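Local coordinates for protein cDNA FLJ56608, highly similar to Homo sapiens chloride channel, calcium activated, family member 1 (CLCA1), mRNA (PDB 6PYO) that may mediate calcium-activated chloride conductance and regulate mucus production by goblet cells, its VWA domain being the piece described here, at residues E41-G47 against S59-N65. Numbering follows the deposited sequence.
Sequences ELGSWVG and SELIQIN
The strand segments 45-47 and 59-63 run antiparallel, axes 4.1 Å apart at closest approach and N-to-C directions 156° apart, in the hairpin whose second strand, 55-63, is the antiparallel edge strand of the otherwise parallel VWA-domain sheet. W45 faces Q63 in a non-hydrogen-bonded pair (CA-CA 4.3 Å), and V46 faces I62 in a hydrogen-bonded pair, with V46 N to I62 O 2.7 Å and I62 N to V46 O 2.8 Å. Backbone hydrogen bonds continue from I64 N to S44 O (2.8 Å) and from G43 N to I64 O (2.6 Å). A type II turn, E41 to S44, leads into the first strand; at G43 (phi/psi 91°/-9°) a CB would jam against the carbonyl O of L42, calling for glycine, and S44 OG hydrogen-bonds E41 O (2.9 Å).

Q63 (chi1 and chi2 t) lays CB over the six-membered ring of W45 (chi1 m), 3.7 Å from its centroid in a CH-pi contact. Q63 NE2 donates a hydrogen bond to G43 O (3.2 Å), and N65 ND2 one to Q63 OE1 (3.1 Å). V46, on the face opposite W45, brings CG2 to 3.8 Å from I64 CG1; both side chains pack on L73 of helix 67-74.

Backbone hydrogen bonds hold the strands together, and Q63 ties the W45 ring to the turn through its aliphatic stem and amide.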
loop_
_atom_site.group_PDB
_atom_site.type_symbol
_atom_site.label_atom_id
_atom_site.label_comp_id
_atom_site.label_asym_id
_atom_site.label_seq_id
_atom_site.Cartn_x
_atom_site.Cartn_y
_atom_site.Cartn_z
ATOM N N GLU A 41 14.476 -4.479 1.656
ATOM C CA GLU A 41 15.816 -4.744 2.170
ATOM C C GLU A 41 15.794 -5.090 3.659
ATOM O O GLU A 41 14.924 -4.645 4.425
ATOM C CB GLU A 41 16.743 -3.531 1.949
ATOM C CG GLU A 41 16.328 -2.179 2.686
ATOM C CD GLU A 41 15.427 -1.204 1.840
ATOM O OE1 GLU A 41 14.368 -1.625 1.269
ATOM O OE2 GLU A 41 15.796 -0.001 1.733
ATOM N N LEU A 42 16.798 -5.871 4.063
ATOM C CA LEU A 42 17.050 -6.198 5.457
ATOM C C LEU A 42 16.936 -4.958 6.332
ATOM O O LEU A 42 17.500 -3.906 6.017
ATOM C CB LEU A 42 18.465 -6.792 5.557
ATOM C CG LEU A 42 19.108 -7.222 6.868
ATOM C CD1 LEU A 42 18.406 -8.526 7.306
ATOM C CD2 LEU A 42 20.602 -7.440 6.703
ATOM N N GLY A 43 16.229 -5.084 7.437
ATOM C CA GLY A 43 16.177 -4.019 8.407
ATOM C C GLY A 43 15.057 -3.037 8.213
ATOM O O GLY A 43 14.808 -2.213 9.103
ATOM N N SER A 44 14.344 -3.128 7.104
ATOM C CA SER A 44 13.163 -2.311 6.890
ATOM C C SER A 44 12.014 -2.715 7.813
ATOM O O SER A 44 11.810 -3.903 8.100
ATOM C CB SER A 44 12.686 -2.469 5.466
ATOM O OG SER A 44 13.692 -2.070 4.584
ATOM N N TRP A 45 11.223 -1.697 8.232
ATOM C CA TRP A 45 9.961 -1.881 8.905
ATOM C C TRP A 45 8.867 -1.922 7.853
ATOM O O TRP A 45 8.807 -1.052 6.983
ATOM C CB TRP A 45 9.727 -0.735 9.916
ATOM C CG TRP A 45 10.715 -0.815 11.041
ATOM C CD1 TRP A 45 11.946 -0.201 11.123
ATOM C CD2 TRP A 45 10.572 -1.591 12.232
ATOM N NE1 TRP A 45 12.554 -0.537 12.319
ATOM C CE2 TRP A 45 11.735 -1.399 13.008
ATOM C CE3 TRP A 45 9.562 -2.421 12.722
ATOM C CZ2 TRP A 45 11.904 -2.016 14.252
ATOM C CZ3 TRP A 45 9.738 -3.031 13.942
ATOM C CH2 TRP A 45 10.902 -2.831 14.687
ATOM N N VAL A 46 7.967 -2.893 7.965
ATOM C CA VAL A 46 7.027 -3.177 6.889
ATOM C C VAL A 46 5.700 -3.561 7.501
ATOM O O VAL A 46 5.636 -4.481 8.329
ATOM C CB VAL A 46 7.526 -4.303 5.948
ATOM C CG1 VAL A 46 6.410 -4.642 4.944
ATOM C CG2 VAL A 46 8.781 -3.861 5.241
ATOM N N GLY A 47 4.636 -2.883 7.067
ATOM C CA GLY A 47 3.293 -3.200 7.494
ATOM C C GLY A 47 2.436 -3.505 6.283
ATOM O O GLY A 47 2.858 -3.340 5.140
ATOM N N SER A 59 -0.960 -6.610 8.939
ATOM C CA SER A 59 0.237 -6.665 9.779
ATOM C C SER A 59 0.641 -5.261 10.202
ATOM O O SER A 59 0.744 -4.350 9.364
ATOM C CB SER A 59 1.406 -7.344 9.070
ATOM O OG SER A 59 2.570 -7.321 9.885
ATOM N N GLU A 60 0.813 -5.092 11.511
ATOM C CA GLU A 60 1.514 -3.950 12.049
ATOM C C GLU A 60 2.935 -3.927 11.486
ATOM O O GLU A 60 3.408 -4.875 10.846
ATOM C CB GLU A 60 1.549 -4.028 13.575
ATOM C CG GLU A 60 0.176 -4.190 14.218
ATOM C CD GLU A 60 -0.564 -2.872 14.379
ATOM O OE1 GLU A 60 -1.486 -2.814 15.229
ATOM O OE2 GLU A 60 -0.239 -1.902 13.647
ATOM N N LEU A 61 3.626 -2.840 11.745
ATOM C CA LEU A 61 5.013 -2.761 11.311
ATOM C C LEU A 61 5.788 -3.919 11.913
ATOM O O LEU A 61 5.807 -4.101 13.129
ATOM C CB LEU A 61 5.624 -1.439 11.732
ATOM C CG LEU A 61 5.165 -0.188 10.990
ATOM C CD1 LEU A 61 6.035 0.963 11.509
ATOM C CD2 LEU A 61 5.273 -0.361 9.478
ATOM N N ILE A 62 6.390 -4.741 11.060
ATOM C CA ILE A 62 7.396 -5.680 11.518
ATOM C C ILE A 62 8.669 -5.483 10.695
ATOM O O ILE A 62 8.641 -4.996 9.559
ATOM C CB ILE A 62 6.903 -7.139 11.462
ATOM C CG1 ILE A 62 6.716 -7.607 10.027
ATOM C CG2 ILE A 62 5.581 -7.312 12.191
ATOM C CD1 ILE A 62 7.216 -9.061 9.839
ATOM N N GLN A 63 9.795 -5.809 11.310
ATOM C CA GLN A 63 11.080 -5.582 10.708
ATOM C C GLN A 63 11.495 -6.819 9.897
ATOM O O GLN A 63 11.235 -7.960 10.295
ATOM C CB GLN A 63 12.108 -5.263 11.788
ATOM C CG GLN A 63 13.285 -4.454 11.262
ATOM C CD GLN A 63 14.227 -4.160 12.348
ATOM O OE1 GLN A 63 14.195 -4.822 13.382
ATOM N NE2 GLN A 63 15.067 -3.145 12.165
ATOM N N ILE A 64 12.079 -6.583 8.725
ATOM C CA ILE A 64 12.547 -7.668 7.859
ATOM C C ILE A 64 13.984 -7.970 8.266
ATOM O O ILE A 64 14.887 -7.190 7.962
ATOM C CB ILE A 64 12.479 -7.284 6.381
ATOM C CG1 ILE A 64 11.064 -6.864 5.975
ATOM C CG2 ILE A 64 12.987 -8.490 5.512
ATOM C CD1 ILE A 64 10.032 -7.814 6.383
ATOM N N ASN A 65 14.197 -9.089 8.962
ATOM C CA ASN A 65 15.531 -9.533 9.335
ATOM C C ASN A 65 15.805 -10.968 8.937
ATOM O O ASN A 65 16.946 -11.415 9.047
ATOM C CB ASN A 65 15.737 -9.394 10.837
ATOM C CG ASN A 65 15.774 -7.964 11.260
ATOM O OD1 ASN A 65 16.670 -7.197 10.867
ATOM N ND2 ASN A 65 14.805 -7.583 12.073
#